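Local coordinates for protein DELTA1-pyrroline-2-carboxylate reductase (Thermococcus litoralis DSM 5473, PDB 6T3E) that catalyses the NAD(P)H-dependent reduction of delta1-pyrroline-2-carboxylate to L-proline, a reaction linked to L-hydroxyproline metabolism, at residues B[94-97]-B[98-101]; B[275-278]-B[279-282]. All coordinates share one frame; numbering follows the deposited sequence.

Interaction 1. Residues B[94-97]-B[98-101]. With NAI (1,4-dihydronicotinamide adenine dinucleotide), chain F.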
loop_
_atom_site.group_PDB
_atom_site.type_symbol
_atom_site.label_atom_id
_atom_site.label_comp_id
_atom_site.label_asym_id
_atom_site.label_seq_id
_atom_site.Cartn_x
_atom_site.Cartn_y
_atom_site.Cartn_z
ATOM N N SER B 94 2.742 10.977 2.507
ATOM C CA SER B 94 2.371 11.372 3.855
ATOM C C SER B 94 2.078 12.861 3.892
ATOM O O SER B 94 2.635 13.647 3.115
ATOM C CB SER B 94 3.469 11.037 4.863
ATOM O OG SER B 94 4.662 11.717 4.530
ATOM N N LEU B 95 1.169 13.231 4.792
ATOM C CA LEU B 95 0.750 14.613 5.004
ATOM C C LEU B 95 0.929 14.961 6.477
ATOM O O LEU B 95 0.209 14.433 7.329
ATOM C CB LEU B 95 -0.702 14.797 4.581
ATOM C CG LEU B 95 -1.315 16.141 4.941
ATOM C CD1 LEU B 95 -0.484 17.225 4.312
ATOM C CD2 LEU B 95 -2.761 16.234 4.471
ATOM N N TYR B 96 1.891 15.829 6.786
ATOM C CA TYR B 96 2.077 16.336 8.153
ATOM C C TYR B 96 2.019 17.854 8.108
ATOM O O TYR B 96 3.046 18.505 7.858
ATOM C CB TYR B 96 3.402 15.860 8.752
ATOM C CG TYR B 96 3.377 14.409 9.215
ATOM C CD1 TYR B 96 3.062 13.370 8.325
ATOM C CD2 TYR B 96 3.687 14.073 10.527
ATOM C CE1 TYR B 96 3.038 12.053 8.736
ATOM C CE2 TYR B 96 3.665 12.753 10.952
ATOM C CZ TYR B 96 3.334 11.745 10.051
ATOM O OH TYR B 96 3.323 10.425 10.473
ATOM N N PRO B 97 0.862 18.459 8.404
ATOM C CA PRO B 97 0.701 19.913 8.195
ATOM C C PRO B 97 1.654 20.785 8.998
ATOM O O PRO B 97 1.864 21.946 8.624
ATOM C CB PRO B 97 -0.753 20.163 8.616
ATOM C CG PRO B 97 -1.415 18.831 8.543
ATOM C CD PRO B 97 -0.370 17.833 8.910
ATOM N N GLU B 98 2.212 20.278 10.094
ATOM C CA GLU B 98 3.182 21.013 10.897
ATOM C C GLU B 98 4.625 20.736 10.485
ATOM O O GLU B 98 5.549 21.191 11.167
ATOM C CB GLU B 98 3.007 20.679 12.380
ATOM C CG GLU B 98 1.678 21.109 12.958
ATOM C CD GLU B 98 1.477 22.616 12.879
ATOM O OE1 GLU B 98 2.192 23.359 13.600
ATOM O OE2 GLU B 98 0.612 23.056 12.084
ATOM N N ASN B 99 4.842 20.017 9.383
ATOM C CA ASN B 99 6.204 19.677 8.988
ATOM C C ASN B 99 6.991 20.916 8.595
ATOM O O ASN B 99 8.206 20.972 8.823
ATOM C CB ASN B 99 6.185 18.675 7.826
ATOM C CG ASN B 99 6.571 17.256 8.243
ATOM O OD1 ASN B 99 6.739 16.947 9.426
ATOM N ND2 ASN B 99 6.697 16.381 7.254
ATOM N N THR B 100 6.317 21.935 8.049
ATOM C CA THR B 100 7.021 23.143 7.636
ATOM C C THR B 100 7.704 23.821 8.814
ATOM O O THR B 100 8.687 24.544 8.614
ATOM C CB THR B 100 6.053 24.113 6.950
ATOM O OG1 THR B 100 5.127 24.622 7.911
ATOM C CG2 THR B 100 5.272 23.407 5.854
ATOM N N LYS B 101 7.250 23.540 10.038
ATOM C CA LYS B 101 7.875 24.070 11.245
ATOM C C LYS B 101 9.192 23.378 11.579
ATOM O O LYS B 101 9.997 23.942 12.327
ATOM C CB LYS B 101 6.900 23.940 12.425
ATOM C CG LYS B 101 6.938 25.087 13.429
ATOM C CD LYS B 101 6.791 24.599 14.877
ATOM C CE LYS B 101 7.004 25.736 15.892
ATOM N NZ LYS B 101 8.240 26.522 15.625
HETATM P PA NAI F . 2.240 23.273 1.862
HETATM O O1A NAI F . 2.285 23.228 3.368
HETATM O O2A NAI F . 3.649 23.267 1.303
HETATM O O5B NAI F . 1.373 24.552 1.295
HETATM C C5B NAI F . 0.146 24.778 1.978
HETATM C C4B NAI F . -0.178 26.336 1.943
HETATM O O4B NAI F . -1.372 26.557 2.386
HETATM C C3B NAI F . 0.780 27.075 2.905
HETATM O O3B NAI F . 1.476 28.001 2.201
HETATM C C2B NAI F . -0.161 27.702 3.954
HETATM O O2B NAI F . 0.421 28.986 4.500
HETATM C C1B NAI F . -1.251 27.910 3.270
HETATM N N9A NAI F . -2.410 28.055 4.109
HETATM C C8A NAI F . -2.726 27.185 5.072
HETATM N N7A NAI F . -3.843 27.615 5.649
HETATM C C5A NAI F . -4.220 28.752 5.040
HETATM C C6A NAI F . -5.297 29.577 5.261
HETATM N N6A NAI F . -6.390 29.527 6.213
HETATM N N1A NAI F . -5.466 30.669 4.518
HETATM C C2A NAI F . -4.573 30.947 3.536
HETATM N N3A NAI F . -3.512 30.131 3.317
HETATM C C4A NAI F . -3.343 29.027 4.088
HETATM O O3 NAI F . 1.417 21.903 1.396
HETATM P PN NAI F . 1.059 21.546 -0.191
HETATM O O1N NAI F . 2.056 20.474 -0.583
HETATM O O2N NAI F . 1.136 22.770 -1.061
HETATM O O5D NAI F . -0.452 20.953 -0.269
HETATM C C5D NAI F . -1.485 21.861 -0.382
HETATM C C4D NAI F . -2.824 21.097 -0.201
HETATM O O4D NAI F . -3.050 20.268 -1.201
HETATM C C3D NAI F . -2.759 20.224 1.061
HETATM O O3D NAI F . -3.974 20.293 1.715
HETATM C C2D NAI F . -2.563 18.794 0.537
HETATM O O2D NAI F . -3.076 17.813 1.592
HETATM C C1D NAI F . -3.268 18.801 -0.564
HETATM N N1N NAI F . -2.761 17.797 -1.514
HETATM C C2N NAI F . -3.672 16.991 -2.305
HETATM C C3N NAI F . -3.168 16.309 -3.607
HETATM C C7N NAI F . -4.246 16.067 -4.699
HETATM O O7N NAI F . -5.332 16.468 -4.493
HETATM N N7N NAI F . -3.906 15.355 -5.951
HETATM C C4N NAI F . -1.728 16.472 -4.052
HETATM C C5N NAI F . -0.777 16.861 -2.913
HETATM C C6N NAI F . -1.335 17.593 -1.680
#
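Tyr96 and Asn99 are the first and last residues of a type I beta turn that takes the chain from the end of strand 87-95 into a short 3-10 stretch that follows. The turn is closed by Asn99 N donating to Tyr96 O over 2.8 Å. On the tight inner side the Asn99 amide lies against the Tyr96 methylene, Asn99 CG 3.5 Å from Tyr96 CB, while the phenol extends away along the subunit interface. There Tyr96 OH is hydrogen-bonded to Pro116 O of the second subunit, and Asn99 ND2 is hydrogen-bonded to Pro105 O and to Thr118 O of the second subunit. With an alanine at Asn99, both carbonyls are likely to lose this amide donor, and the flank of Tyr96 CB its cover. Glu98, by contrast, is on the exposed side: its CG stands anti to the carbonyl carbon (chi1 -64°) and the chain bends at chi2, bringing the carboxylate back alongside the Pro97 carbonyl without bonding to it. Exposed Thr100 and buried Leu95 border the dinucleotide: Thr100 CG2 lies 3.9 Å from NAI O1A, and Leu95 CD2 is 3.3 Å from NAI O2D, on the ribose next to the nicotinamide.

Interaction 2. Residues B[275-278]-B[279-282]; sequences NESG and DIII
Ser277 sits at the N-cap position of helix 278-286, directly after helix 270-276, and its carbonyl oxygen is gripped by two amides of the new helix. Ile281 N donates to Ser277 O over 2.9 Å, nearly straight (N-H...O 166°) and in the carbonyl plane. The second donor, Ile280 N, stands above that plane, 3.1 Å from Ser277 O. One residue on, Gly278 O receives Ile282 N at 3.1 Å, so the first turn is closed by backbone bonds. The Ser277 hydroxyl points over the helix start because OG is anti to its own N (chi1 180°), and it rests 3.5 Å from Asp279 CB. On the other flank, the Ile281 side chain folds back along the serine: its CG1 lies 3.2 Å from Ser277 O, and CD1 continues to Glu276 N at 3.8 Å. Ile282 CB sits 3.3 Å from Gly278 O. The carboxylates are satisfied beyond the junction: Asp279 OD1 accepts the amides of Glu254 and Leu255 while OD2 pairs with Lys319. Glu276 meets two proline-pocket residues, Arg63 in a salt bridge through OE2 and the indole N-H of Trp247 through its carbonyl oxygen, which would probably tie the helix junction to that pocket; the buried charge of Asp279 is likely to be balanced separately by Lys319.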
loop_
_atom_site.group_PDB
_atom_site.type_symbol
_atom_site.label_atom_id
_atom_site.label_comp_id
_atom_site.label_asym_id
_atom_site.label_seq_id
_atom_site.Cartn_x
_atom_site.Cartn_y
_atom_site.Cartn_z
ATOM N N ASN B 275 -15.467 9.642 -0.080
ATOM C CA ASN B 275 -14.935 8.976 1.099
ATOM C C ASN B 275 -13.891 9.797 1.847
ATOM O O ASN B 275 -13.573 9.457 2.993
ATOM C CB ASN B 275 -14.311 7.629 0.716
ATOM C CG ASN B 275 -15.343 6.526 0.563
ATOM O OD1 ASN B 275 -15.706 5.849 1.530
ATOM N ND2 ASN B 275 -15.818 6.336 -0.664
ATOM N N GLU B 276 -13.292 10.809 1.215
ATOM C CA GLU B 276 -12.120 11.444 1.814
ATOM C C GLU B 276 -12.239 12.955 1.958
ATOM O O GLU B 276 -11.603 13.534 2.841
ATOM C CB GLU B 276 -10.861 11.123 0.996
ATOM C CG GLU B 276 -10.575 9.636 0.772
ATOM C CD GLU B 276 -9.552 9.397 -0.347
ATOM O OE1 GLU B 276 -9.338 10.322 -1.165
ATOM O OE2 GLU B 276 -8.962 8.288 -0.411
ATOM N N SER B 277 -13.048 13.611 1.123
ATOM C CA SER B 277 -13.023 15.067 1.013
ATOM C C SER B 277 -14.102 15.699 1.881
ATOM O O SER B 277 -15.292 15.623 1.556
ATOM C CB SER B 277 -13.198 15.516 -0.433
ATOM O OG SER B 277 -13.170 16.933 -0.483
ATOM N N GLY B 278 -13.681 16.381 2.948
ATOM C CA GLY B 278 -14.630 17.140 3.737
ATOM C C GLY B 278 -15.265 18.281 2.979
ATOM O O GLY B 278 -16.389 18.681 3.310
ATOM N N ASP B 279 -14.584 18.787 1.942
ATOM C CA ASP B 279 -15.157 19.833 1.096
ATOM C C ASP B 279 -16.494 19.407 0.499
ATOM O O ASP B 279 -17.331 20.256 0.175
ATOM C CB ASP B 279 -14.172 20.208 -0.015
ATOM C CG ASP B 279 -13.138 21.243 0.433
ATOM O OD1 ASP B 279 -13.559 22.364 0.806
ATOM O OD2 ASP B 279 -11.911 20.940 0.406
ATOM N N ILE B 280 -16.709 18.107 0.341
ATOM C CA ILE B 280 -17.944 17.578 -0.210
ATOM C C ILE B 280 -18.778 16.870 0.856
ATOM O O ILE B 280 -19.997 17.042 0.900
ATOM C CB ILE B 280 -17.634 16.636 -1.398
ATOM C CG1 ILE B 280 -16.716 17.337 -2.412
ATOM C CG2 ILE B 280 -18.907 16.151 -2.067
ATOM C CD1 ILE B 280 -17.269 18.636 -2.968
ATOM N N ILE B 281 -18.136 16.113 1.755
ATOM C CA ILE B 281 -18.866 15.320 2.740
ATOM C C ILE B 281 -19.649 16.220 3.690
ATOM O O ILE B 281 -20.805 15.934 4.033
ATOM C CB ILE B 281 -17.902 14.400 3.507
ATOM C CG1 ILE B 281 -17.298 13.352 2.581
ATOM C CG2 ILE B 281 -18.616 13.714 4.654
ATOM C CD1 ILE B 281 -16.003 12.762 3.122
ATOM N N ILE B 282 -19.037 17.313 4.135
ATOM C CA ILE B 282 -19.680 18.201 5.099
ATOM C C ILE B 282 -20.916 18.859 4.484
ATOM O O ILE B 282 -21.985 18.823 5.111
ATOM C CB ILE B 282 -18.689 19.250 5.645
ATOM C CG1 ILE B 282 -17.684 18.602 6.607
ATOM C CG2 ILE B 282 -19.431 20.382 6.338
ATOM C CD1 ILE B 282 -16.506 19.477 6.949
#

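How the interactions relate
Interactions 1 and 2 are a beta turn and a helix-to-helix junction on different parts of one chain, their centres 21 Å apart and their nearest atoms about 9 Å apart, without touching. Bound cofactor and proline relate them. The 94-101 turn borders NADH at its pyrophosphate and the ribose next to the nicotinamide, with the Tyr96 side chain about 9 Å from the proline. The 275-282 junction comes nearest through Glu276, whose side chain is about 7 Å from the proline and about 8 Å from the dinucleotide. Trp247, met in interaction 2, also hydrogen-bonds NADH through its carbonyl oxygen and is touched by the Leu95 side chain of interaction 1. Second-subunit residues reach interaction 1 but not interaction 2.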